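Local coordinates for protein hemolysin BL lytic component L1 (Bacillus cereus, PDB 7NMQ) that serves as a lytic component of the three-part enterotoxin haemolysin BL, an alpha-helical toxin that probably acts by forming pores in target-cell membranes, at residues Asn67-Asp71 / Thr72-Gln76; Val99-Gln103 / Lys104-Ala108; Gln182-Ser185 / Thr186-Lys189; Asp349-Lys352 / Asp353-Ile357; Ile55-Asn58 / Gln59-Ser62. All coordinates share one frame; numbering follows the deposited sequence.

Interaction 1. Residues Asn67-Asp71 / Thr72-Gln76; sequences NYWLD and TAKPQ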
# COMPACT_ATOMS: atom_id res chain seq x y z
N ASN A 67 -0.35 13.42 5.87
CA ASN A 67 -1.66 13.92 5.40
C ASN A 67 -1.69 13.98 3.87
O ASN A 67 -2.75 13.75 3.30
CB ASN A 67 -2.00 15.26 6.04
CG ASN A 67 -2.53 15.07 7.44
OD1 ASN A 67 -3.57 14.44 7.63
ND2 ASN A 67 -1.77 15.49 8.43
N TYR A 68 -0.56 14.21 3.21
CA TYR A 68 -0.52 14.22 1.73
C TYR A 68 -0.83 12.80 1.26
O TYR A 68 -1.59 12.65 0.29
CB TYR A 68 0.85 14.60 1.19
CG TYR A 68 0.88 14.73 -0.30
CD1 TYR A 68 0.52 15.91 -0.92
CD2 TYR A 68 1.27 13.65 -1.11
CE1 TYR A 68 0.54 16.02 -2.30
CE2 TYR A 68 1.34 13.77 -2.49
CZ TYR A 68 0.96 14.95 -3.08
OH TYR A 68 1.00 15.09 -4.43
N TRP A 69 -0.25 11.79 1.87
CA TRP A 69 -0.60 10.38 1.54
C TRP A 69 -2.11 10.24 1.64
O TRP A 69 -2.77 9.75 0.69
CB TRP A 69 0.12 9.34 2.41
CG TRP A 69 -0.57 8.02 2.33
CD1 TRP A 69 -1.41 7.46 3.26
CD2 TRP A 69 -0.64 7.17 1.17
NE1 TRP A 69 -1.95 6.29 2.77
CE2 TRP A 69 -1.51 6.10 1.49
CE3 TRP A 69 -0.04 7.23 -0.09
CZ2 TRP A 69 -1.76 5.06 0.60
CZ3 TRP A 69 -0.32 6.21 -0.97
CH2 TRP A 69 -1.15 5.15 -0.63
N LEU A 70 -2.68 10.57 2.79
CA LEU A 70 -4.09 10.23 3.05
C LEU A 70 -5.02 11.03 2.15
O LEU A 70 -6.05 10.46 1.73
CB LEU A 70 -4.44 10.49 4.52
CG LEU A 70 -3.74 9.62 5.57
CD1 LEU A 70 -3.92 10.21 6.98
CD2 LEU A 70 -4.22 8.17 5.51
N ASP A 71 -4.70 12.27 1.84
CA ASP A 71 -5.68 13.18 1.22
C ASP A 71 -5.43 13.38 -0.27
O ASP A 71 -6.37 13.77 -0.96
CB ASP A 71 -5.71 14.53 1.91
CG ASP A 71 -6.10 14.46 3.38
OD1 ASP A 71 -6.78 13.48 3.77
OD2 ASP A 71 -5.76 15.38 4.11
N THR A 72 -4.21 13.16 -0.75
CA THR A 72 -3.86 13.48 -2.15
C THR A 72 -3.31 12.24 -2.87
O THR A 72 -3.88 11.89 -3.93
CB THR A 72 -2.91 14.67 -2.21
OG1 THR A 72 -3.53 15.75 -1.51
CG2 THR A 72 -2.58 15.07 -3.64
N ALA A 73 -2.27 11.59 -2.37
CA ALA A 73 -1.63 10.47 -3.11
C ALA A 73 -2.54 9.25 -3.13
O ALA A 73 -2.78 8.65 -4.21
CB ALA A 73 -0.31 10.13 -2.50
N LYS A 74 -3.11 8.90 -1.99
CA LYS A 74 -3.96 7.69 -1.93
C LYS A 74 -5.10 7.81 -2.93
O LYS A 74 -5.38 6.82 -3.63
CB LYS A 74 -4.45 7.39 -0.52
CG LYS A 74 -5.34 6.16 -0.46
CD LYS A 74 -5.59 5.67 0.92
CE LYS A 74 -6.28 6.74 1.74
NZ LYS A 74 -6.63 6.18 3.05
N PRO A 75 -5.90 8.90 -2.96
CA PRO A 75 -7.02 8.94 -3.90
C PRO A 75 -6.59 8.74 -5.35
O PRO A 75 -7.39 8.23 -6.11
CB PRO A 75 -7.63 10.33 -3.74
CG PRO A 75 -7.22 10.74 -2.34
CD PRO A 75 -5.92 10.04 -2.03
N GLN A 76 -5.39 9.13 -5.73
CA GLN A 76 -4.92 8.87 -7.11
C GLN A 76 -4.68 7.38 -7.34
O GLN A 76 -4.99 6.88 -8.47
CB GLN A 76 -3.65 9.64 -7.45
CG GLN A 76 -3.85 11.14 -7.50
CD GLN A 76 -2.78 11.76 -8.36
OE1 GLN A 76 -2.04 11.11 -9.11
NE2 GLN A 76 -2.70 13.06 -8.29
O HOH W 1 -5.94 16.67 -2.65
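Tyr68 and Thr72 meet face-on: the threonine CB lies over the phenol ring, 3.9 Å from the Tyr68 ring centroid, in a CH-pi contact. Thr72 CG2 leans further along the ring and comes within 3.5 Å of Tyr68 CE1. One residue on, Trp69 and Lys74 repeat the idea with a larger ring. The tryptophan CG stands anti to the backbone N (chi1 162°), which carries the indole forward alongside the next turn, and the lysine chain passes over it at about a right angle. Lys74 CB sits 3.8 Å from the centroid of the Trp69 six-membered ring, and Lys74 CD continues the apolar cover, 3.9 Å from Trp69 CZ2. Ala73, small enough to lie between the two aromatics, places its CB 3.8 Å from Trp69 CE3.

The i-to-i+5 spacing of the second pair comes from a pi-type turn in helix 45-103. Tyr68 O accepts both Thr72 N and Ala73 N, from opposite faces of the carbonyl plane, and Lys74 N bonds to Trp69 O at 2.8 Å. Beyond this widening comes Pro75, which has no N-H to return to the preceding turn; its CG rests 3.4 Å from Asp71 O, and the helix kinks here.

Water 1 reaches Thr72 OG1 at 2.8 Å and gives a weak bond to Asp71 O. Further out, Asp25 of helix 10-33 receives both Trp69 NE1 and Lys74 NZ at its OD1, tying indole and ammonium to one carboxylate. Met134 and Phe138 of helix 107-154 pack against Tyr68.

Interaction 2. Residues Val99-Gln103 / Lys104-Ala108; sequences VETVQ and KKDKA. With EDO (1,2-ethanediol), chain E.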
# COMPACT_ATOMS: atom_id res chain seq x y z
N VAL A 99 -21.49 -9.23 -29.23
CA VAL A 99 -22.01 -10.57 -29.63
C VAL A 99 -22.96 -10.40 -30.84
O VAL A 99 -22.89 -11.23 -31.77
CB VAL A 99 -22.65 -11.29 -28.43
CG1 VAL A 99 -23.40 -12.55 -28.88
CG2 VAL A 99 -21.59 -11.65 -27.41
N GLU A 100 -23.84 -9.40 -30.82
CA GLU A 100 -24.84 -9.10 -31.88
C GLU A 100 -24.08 -8.85 -33.20
O GLU A 100 -24.48 -9.37 -34.23
CB GLU A 100 -25.69 -7.90 -31.48
CG GLU A 100 -26.66 -7.42 -32.55
CD GLU A 100 -27.32 -6.08 -32.20
OE1 GLU A 100 -26.97 -5.47 -31.11
OE2 GLU A 100 -28.13 -5.59 -33.03
N THR A 101 -23.04 -8.04 -33.16
CA THR A 101 -22.32 -7.70 -34.39
C THR A 101 -21.68 -8.96 -34.97
O THR A 101 -21.59 -9.06 -36.19
CB THR A 101 -21.27 -6.60 -34.20
OG1 THR A 101 -20.28 -7.05 -33.28
CG2 THR A 101 -21.90 -5.30 -33.77
N VAL A 102 -21.25 -9.91 -34.15
CA VAL A 102 -20.73 -11.19 -34.69
C VAL A 102 -21.89 -11.95 -35.34
O VAL A 102 -21.73 -12.45 -36.49
CB VAL A 102 -20.04 -12.02 -33.61
CG1 VAL A 102 -19.73 -13.42 -34.14
CG2 VAL A 102 -18.79 -11.28 -33.14
N GLN A 103 -23.03 -12.04 -34.66
CA GLN A 103 -24.19 -12.82 -35.19
C GLN A 103 -24.74 -12.21 -36.49
O GLN A 103 -25.26 -12.97 -37.33
CB GLN A 103 -25.25 -12.90 -34.10
CG GLN A 103 -24.89 -13.93 -33.03
CD GLN A 103 -24.54 -15.23 -33.70
OE1 GLN A 103 -25.41 -15.93 -34.24
NE2 GLN A 103 -23.25 -15.54 -33.72
N LYS A 104 -24.62 -10.90 -36.66
CA LYS A 104 -25.10 -10.17 -37.84
C LYS A 104 -23.99 -10.08 -38.91
O LYS A 104 -24.30 -9.46 -40.04
CB LYS A 104 -25.71 -8.83 -37.40
CG LYS A 104 -27.00 -8.96 -36.61
CD LYS A 104 -27.67 -7.64 -36.24
CE LYS A 104 -29.00 -7.88 -35.56
NZ LYS A 104 -29.64 -6.61 -35.10
N LYS A 105 -22.83 -10.64 -38.66
CA LYS A 105 -21.68 -10.56 -39.59
C LYS A 105 -21.40 -9.09 -39.92
O LYS A 105 -21.13 -8.75 -41.08
CB LYS A 105 -21.95 -11.43 -40.82
CG LYS A 105 -22.07 -12.90 -40.49
CD LYS A 105 -22.14 -13.77 -41.72
CE LYS A 105 -22.32 -15.23 -41.40
NZ LYS A 105 -23.72 -15.55 -41.04
N ASP A 106 -21.47 -8.22 -38.91
CA ASP A 106 -21.26 -6.76 -39.00
C ASP A 106 -19.84 -6.43 -38.54
O ASP A 106 -19.62 -6.05 -37.35
CB ASP A 106 -22.28 -6.04 -38.15
CG ASP A 106 -22.08 -4.55 -38.08
OD1 ASP A 106 -21.27 -3.99 -38.90
OD2 ASP A 106 -22.75 -3.95 -37.22
N LYS A 107 -18.86 -6.57 -39.41
CA LYS A 107 -17.44 -6.33 -39.07
C LYS A 107 -17.25 -4.88 -38.62
O LYS A 107 -16.51 -4.66 -37.67
CB LYS A 107 -16.52 -6.69 -40.23
CG LYS A 107 -16.38 -8.18 -40.45
CD LYS A 107 -15.36 -8.47 -41.57
CE LYS A 107 -15.03 -9.94 -41.63
NZ LYS A 107 -13.92 -10.22 -42.55
N ALA A 108 -17.86 -3.90 -39.27
CA ALA A 108 -17.66 -2.47 -38.92
C ALA A 108 -18.11 -2.25 -37.48
O ALA A 108 -17.45 -1.54 -36.74
CB ALA A 108 -18.40 -1.53 -39.84
C1 EDO E . -19.47 -4.39 -41.97
O1 EDO E . -18.14 -4.01 -42.30
C2 EDO E . -20.41 -3.28 -41.76
O2 EDO E . -21.75 -3.66 -41.53
O HOH W 2 -24.27 -15.52 -37.91
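Lys104 reaches back along the last turn of helix 45-103 to Glu100, and each part of its chain finds something there. Its CB lies 3.4 Å from Glu100 O, the carbonyl that also accepts Lys104 N. CG stays close to the same oxygen. The chain then runs fully extended: CD passes 3.8 Å from Glu100 CG, an apolar touch between methylenes, and CE comes beside the carboxylate. At the tip NZ makes a salt bridge of 2.8 Å to Glu100 OE2, using the lone pair that faces away from the other carboxylate oxygen. A long, flexible lysine suits this exposed site, since its methylenes span one turn along Glu100 and set the ammonium against the carboxylate.

The chain turns over by a Schellman motif. Asp106 N bonds to Thr101 O at 2.8 Å, in the carbonyl plane, while Lys105 N reaches Val102 O at 3.0 Å from well above the plane. Lys105 adopts positive phi (54°), the conformation that stops the helix. Water 2 joins Gln103 O to Lys105 NZ.

Asp106 then opens the next helix as its N-cap, a place suited to a short acceptor side chain: OD1 receives Gly109 N. The same oxygen accepts O2 of a 1,2-ethanediol, probably from the crystallisation liquor, at 2.7 Å.

The hairpin thus joins helix 45-103 to helix 107-154. Val102 packs on Phe333 and Pro337 of helix 330-357 and on Leu110, while Lys107 NZ gathers the backbone carbonyls of Ile325, Asp326 and Met328, where helix 275-325 ends and the chain turns toward helix 330-357.

Interaction 3. Residues Gln182-Ser185 / Thr186-Lys189; sequences QLRS and TQKK. With EDO (1,2-ethanediol), chain G.
Gln182 and Thr186 are brought together by complementary torsions one turn apart. The glutamine leaves its backbone with CG anti to N and then bends at chi2 (56°), which folds the amide along the helix toward the threonine. Thr186 holds OG1 beside its own N (chi1 -58°), on the side from which the amide arrives. Gln182 NE2 donates to Thr186 OG1 at 3.0 Å, with the hydroxyl near the amide plane and an N-H...O angle of 148°. The same two residues share a helical bond, Thr186 N to Gln182 O, so backbone and side chain are linked in parallel. A long amide followed by a hydroxyl four residues later suits the edge of the helix, with Gln182 exposed and Thr186 half covered.

Arg184 bends at both chi2 and chi3, so that the guanidinium stands off the helix with NE turned toward the C-terminal side. A 1,2-ethanediol, probably from the crystallisation liquor, bridges NE and the backbone: Arg184 NE donates to its O2 at 2.8 Å, and that O2 in turn donates to Arg184 O at 2.8 Å. The diol's placement is somewhat doubtful, since its C2 crowds Arg184 NH2 at 2.9 Å. The carbonyl also accepts Lys188 N.

Helix 173-200 is a long rod of the bundle, and polar side-chain tips along it are tied to neighbouring helices. Arg184 NH2 bonds to Thr289, Lys188 reaches Tyr27 OH and makes a cation-pi contact with Tyr292, and Thr186 packs on Ile262. The segment is therefore held against helices 10-33, 247-272 and 275-325, just before a predicted membrane-spanning stretch.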
# COMPACT_ATOMS: atom_id res chain seq x y z
N GLN A 182 15.80 -3.15 16.49
CA GLN A 182 15.58 -4.60 16.31
C GLN A 182 14.09 -4.95 16.42
O GLN A 182 13.60 -5.74 15.60
CB GLN A 182 16.37 -5.45 17.31
CG GLN A 182 16.27 -6.95 17.02
CD GLN A 182 16.71 -7.34 15.62
OE1 GLN A 182 17.89 -7.35 15.29
NE2 GLN A 182 15.75 -7.68 14.76
N LEU A 183 13.40 -4.43 17.43
CA LEU A 183 11.96 -4.74 17.63
C LEU A 183 11.20 -4.28 16.38
O LEU A 183 10.30 -4.99 15.90
CB LEU A 183 11.43 -4.00 18.87
CG LEU A 183 11.85 -4.60 20.20
CD1 LEU A 183 11.45 -3.70 21.36
CD2 LEU A 183 11.29 -6.00 20.35
N ARG A 184 11.47 -3.09 15.87
CA ARG A 184 10.73 -2.55 14.71
C ARG A 184 11.02 -3.39 13.46
O ARG A 184 10.09 -3.64 12.68
CB ARG A 184 11.09 -1.09 14.50
CG ARG A 184 10.45 -0.14 15.51
CD ARG A 184 8.92 -0.20 15.50
NE ARG A 184 8.33 0.06 14.19
CZ ARG A 184 8.26 1.23 13.59
NH1 ARG A 184 8.72 2.30 14.21
NH2 ARG A 184 7.74 1.33 12.36
N SER A 185 12.24 -3.87 13.25
CA SER A 185 12.54 -4.67 12.02
C SER A 185 11.89 -6.06 12.16
O SER A 185 11.35 -6.59 11.18
CB SER A 185 14.01 -4.70 11.72
OG SER A 185 14.76 -5.18 12.81
N THR A 186 11.88 -6.63 13.36
CA THR A 186 11.19 -7.91 13.61
C THR A 186 9.70 -7.71 13.37
O THR A 186 9.05 -8.56 12.75
CB THR A 186 11.51 -8.46 15.00
OG1 THR A 186 12.93 -8.61 15.07
CG2 THR A 186 10.82 -9.76 15.33
N GLN A 187 9.15 -6.63 13.89
CA GLN A 187 7.71 -6.39 13.81
C GLN A 187 7.30 -6.23 12.34
O GLN A 187 6.22 -6.75 11.92
CB GLN A 187 7.39 -5.11 14.58
CG GLN A 187 5.91 -4.89 14.73
CD GLN A 187 5.56 -3.68 15.55
OE1 GLN A 187 4.63 -3.69 16.38
NE2 GLN A 187 6.30 -2.63 15.31
N LYS A 188 8.08 -5.50 11.56
CA LYS A 188 7.73 -5.27 10.14
C LYS A 188 7.73 -6.61 9.42
O LYS A 188 6.84 -6.79 8.57
CB LYS A 188 8.76 -4.32 9.52
CG LYS A 188 8.45 -3.96 8.07
CD LYS A 188 9.31 -2.92 7.47
CE LYS A 188 8.80 -2.47 6.12
NZ LYS A 188 7.31 -2.47 6.01
N LYS A 189 8.70 -7.46 9.70
CA LYS A 189 8.75 -8.81 9.10
C LYS A 189 7.49 -9.60 9.47
O LYS A 189 6.92 -10.29 8.61
CB LYS A 189 10.00 -9.59 9.51
CG LYS A 189 10.24 -10.87 8.75
CD LYS A 189 10.14 -10.75 7.23
CE LYS A 189 10.74 -11.92 6.48
NZ LYS A 189 9.88 -13.12 6.56
C1 EDO G . 6.27 -2.11 10.45
O1 EDO G . 5.11 -2.74 10.89
C2 EDO G . 6.98 -1.38 11.52
O2 EDO G . 7.73 -2.12 12.47

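Interaction 4. Residues Asp349-Lys352 / Asp353-Ile357; sequences DIHK and DAEFI
His351 and Glu355, one helical turn apart, both send their side chains out from helix 330-357 with CG anti to the backbone N. The glutamate then bends at chi2 (78°), bringing OE1 obliquely to the imidazole, 4.4 Å from His351 CE1. Lys352 takes the other common rotamer, CG beside its own N (chi1 -76°), and runs extended into solvent. Asp353 does likewise (chi1 -74°) and packs on Leu203 and Ile207 of helix 203-216. Ala354, with only a methyl, fits the buried side, its CB 3.5 Å from Ile350 O.

At Asp349 the helical bonding is relayed rather than direct. Water 3 donates to Asp349 O at 2.8 Å and accepts from Asp353 N at 2.8 Å, filling the link. Ile350, on the buried side, packs on Leu10 and Leu14 of helix 10-33.

In a wider charge network, His351 NE2 bonds to Glu89, while Glu355 pairs with Arg82 and Lys359. With two carboxylates about it, the imidazole would probably be favoured in its protonated form, and the glutamate's basic partners probably keep it ionised; Arg82 and Glu89 tie this helix to helix 45-103, whereas Lys359 follows in the same stretch of chain.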
# COMPACT_ATOMS: atom_id res chain seq x y z
N ASP A 349 -15.46 -10.94 -12.45
CA ASP A 349 -14.81 -11.56 -11.27
C ASP A 349 -13.93 -10.55 -10.53
O ASP A 349 -13.72 -10.73 -9.35
CB ASP A 349 -14.02 -12.81 -11.67
CG ASP A 349 -13.16 -13.40 -10.57
OD1 ASP A 349 -13.72 -14.04 -9.69
OD2 ASP A 349 -11.92 -13.16 -10.58
N ILE A 350 -13.42 -9.52 -11.18
CA ILE A 350 -12.48 -8.56 -10.56
C ILE A 350 -13.24 -7.34 -10.02
O ILE A 350 -12.66 -6.56 -9.29
CB ILE A 350 -11.40 -8.17 -11.58
CG1 ILE A 350 -10.13 -7.68 -10.91
CG2 ILE A 350 -11.89 -7.16 -12.59
CD1 ILE A 350 -9.03 -7.39 -11.88
N HIS A 351 -14.50 -7.17 -10.40
CA HIS A 351 -15.26 -5.92 -10.13
C HIS A 351 -15.34 -5.57 -8.65
O HIS A 351 -14.94 -4.46 -8.28
CB HIS A 351 -16.68 -6.06 -10.66
CG HIS A 351 -17.47 -4.79 -10.68
ND1 HIS A 351 -17.98 -4.18 -9.56
CD2 HIS A 351 -17.94 -4.09 -11.73
CE1 HIS A 351 -18.69 -3.12 -9.92
NE2 HIS A 351 -18.67 -3.04 -11.25
N LYS A 352 -15.85 -6.47 -7.83
CA LYS A 352 -16.11 -6.14 -6.39
C LYS A 352 -14.79 -5.85 -5.66
O LYS A 352 -14.73 -4.90 -4.86
CB LYS A 352 -16.88 -7.29 -5.75
CG LYS A 352 -18.34 -7.31 -6.15
CD LYS A 352 -19.14 -8.25 -5.32
CE LYS A 352 -20.55 -8.46 -5.83
NZ LYS A 352 -21.37 -9.17 -4.83
N ASP A 353 -13.73 -6.58 -6.00
CA ASP A 353 -12.42 -6.40 -5.32
C ASP A 353 -11.77 -5.07 -5.75
O ASP A 353 -11.16 -4.37 -4.91
CB ASP A 353 -11.58 -7.65 -5.53
CG ASP A 353 -12.11 -8.80 -4.66
OD1 ASP A 353 -12.73 -8.52 -3.58
OD2 ASP A 353 -11.94 -9.94 -5.07
N ALA A 354 -11.83 -4.74 -7.04
CA ALA A 354 -11.36 -3.43 -7.53
C ALA A 354 -12.15 -2.32 -6.83
O ALA A 354 -11.57 -1.29 -6.46
CB ALA A 354 -11.46 -3.33 -9.03
N GLU A 355 -13.45 -2.52 -6.67
CA GLU A 355 -14.33 -1.52 -6.05
C GLU A 355 -13.81 -1.30 -4.61
O GLU A 355 -13.69 -0.14 -4.15
CB GLU A 355 -15.75 -2.06 -6.05
CG GLU A 355 -16.70 -1.19 -5.30
CD GLU A 355 -17.17 0.05 -6.01
OE1 GLU A 355 -17.22 0.03 -7.25
OE2 GLU A 355 -17.57 1.02 -5.30
N PHE A 356 -13.48 -2.37 -3.90
CA PHE A 356 -12.95 -2.29 -2.51
C PHE A 356 -11.69 -1.43 -2.47
O PHE A 356 -11.59 -0.51 -1.61
CB PHE A 356 -12.70 -3.66 -1.91
CG PHE A 356 -12.15 -3.56 -0.51
CD1 PHE A 356 -10.80 -3.33 -0.29
CD2 PHE A 356 -12.99 -3.61 0.60
CE1 PHE A 356 -10.28 -3.26 1.00
CE2 PHE A 356 -12.48 -3.53 1.88
CZ PHE A 356 -11.12 -3.35 2.09
N ILE A 357 -10.76 -1.70 -3.39
CA ILE A 357 -9.45 -0.99 -3.36
C ILE A 357 -9.65 0.49 -3.71
O ILE A 357 -8.80 1.33 -3.31
CB ILE A 357 -8.42 -1.69 -4.27
CG1 ILE A 357 -8.15 -3.07 -3.70
CG2 ILE A 357 -7.15 -0.86 -4.43
CD1 ILE A 357 -7.30 -3.95 -4.54
O HOH W 3 -14.07 -9.20 -7.02

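Interaction 5. Residues Ile55-Asn58 / Gln59-Ser62; sequences IHLN and QELS
The imidazole of His56 and the amide of Gln59 lie side by side, their planes only 15° apart, and meet edge to edge: Gln59 OE1 sits in the plane of the ring at 3.5 Å from His56 CD2. The glutamine extends beyond CG to get there, grazing Ile55 CG2 with OE1 at 3.7 Å. This flat pair bonds to the backbone of Val37 in the neighbouring loop, His56 NE2 to its O and Gln59 OE1 to its N. A ring N-H and an amide oxygen supply the donor and the acceptor that the C=O and N-H of Val37 require.

Around the helix, Ser62 keeps OG beside its own N (chi1 -58°) and donates to Asn58 O at 2.9 Å. Ser62 N also binds Asn58 O at 2.9 Å, from the opposite face of the carbonyl plane. Serine suits a buried helix position because its hydroxyl can return its proton to the preceding turn. Ser62 OG still meets Asn145 ND2, and Asn58 ND2 bonds to Asn152 OD1, both on helix 107-154.

Apart from the carboxylate of Glu60, which bonds to Asn36, the polar groups are amides, a hydroxyl and an imidazole; largely buried, they probably help seat helix 45-103 against helix 107-154 and the loop at Val37.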
# COMPACT_ATOMS: atom_id res chain seq x y z
N ILE A 55 14.64 18.97 14.59
CA ILE A 55 13.81 17.74 14.72
C ILE A 55 12.35 18.13 14.73
O ILE A 55 11.52 17.48 14.09
CB ILE A 55 14.23 16.95 15.95
CG1 ILE A 55 15.57 16.30 15.62
CG2 ILE A 55 13.14 15.97 16.34
CD1 ILE A 55 16.30 15.70 16.76
N HIS A 56 11.97 19.14 15.49
CA HIS A 56 10.56 19.54 15.53
C HIS A 56 10.08 19.98 14.16
O HIS A 56 8.95 19.63 13.78
CB HIS A 56 10.35 20.67 16.52
CG HIS A 56 10.44 20.19 17.93
ND1 HIS A 56 10.68 21.05 18.96
CD2 HIS A 56 10.26 18.96 18.47
CE1 HIS A 56 10.69 20.35 20.10
NE2 HIS A 56 10.44 19.07 19.84
N LEU A 57 10.90 20.70 13.39
CA LEU A 57 10.52 21.07 12.01
C LEU A 57 10.39 19.78 11.17
O LEU A 57 9.46 19.69 10.36
CB LEU A 57 11.58 21.98 11.39
CG LEU A 57 11.71 23.33 12.06
CD1 LEU A 57 12.80 24.16 11.38
CD2 LEU A 57 10.42 24.08 12.10
N ASN A 58 11.28 18.83 11.35
CA ASN A 58 11.20 17.56 10.60
C ASN A 58 9.91 16.84 10.97
O ASN A 58 9.27 16.24 10.08
CB ASN A 58 12.34 16.63 10.91
CG ASN A 58 13.71 17.16 10.53
OD1 ASN A 58 13.90 18.02 9.64
ND2 ASN A 58 14.68 16.60 11.17
N GLN A 59 9.49 16.87 12.23
CA GLN A 59 8.30 16.12 12.67
C GLN A 59 7.08 16.80 12.08
O GLN A 59 6.13 16.11 11.67
CB GLN A 59 8.21 16.01 14.20
CG GLN A 59 9.32 15.17 14.78
CD GLN A 59 9.20 14.97 16.27
OE1 GLN A 59 9.52 15.85 17.07
NE2 GLN A 59 8.69 13.83 16.64
N GLU A 60 7.04 18.13 12.05
CA GLU A 60 5.89 18.84 11.44
C GLU A 60 5.82 18.46 9.95
O GLU A 60 4.71 18.24 9.44
CB GLU A 60 6.04 20.34 11.66
CG GLU A 60 5.83 20.73 13.12
CD GLU A 60 6.66 21.89 13.61
OE1 GLU A 60 7.06 22.76 12.80
OE2 GLU A 60 6.91 21.89 14.81
N LEU A 61 6.95 18.36 9.26
CA LEU A 61 6.88 17.98 7.83
C LEU A 61 6.49 16.51 7.69
O LEU A 61 5.77 16.17 6.75
CB LEU A 61 8.22 18.25 7.17
CG LEU A 61 8.24 18.06 5.66
CD1 LEU A 61 7.23 18.95 4.97
CD2 LEU A 61 9.64 18.38 5.18
N SER A 62 6.87 15.65 8.63
CA SER A 62 6.47 14.23 8.56
C SER A 62 4.94 14.20 8.57
O SER A 62 4.33 13.34 7.89
CB SER A 62 7.00 13.41 9.71
OG SER A 62 8.41 13.45 9.79

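In the fold
Along the chain the contacts come in the order 5, 1, 2, 3, 4. Helix 45-103 carries interactions 5 and 1 and the first half of interaction 2, so it can be followed nearly end to end: centres lie 19 Å apart from 5 to 1, then 45 Å from 1 to 2, where the chain turns into helix 107-154. Interaction 3, on helix 173-200, is 26 Å from interaction 1 between centres, and interaction 4, on helix 330-357, is 20 Å from it. None of the five touches another. The bundle, elongated as in ClyA-like toxins, is held by local bonds within each rod and by side chains reaching across to neighbours.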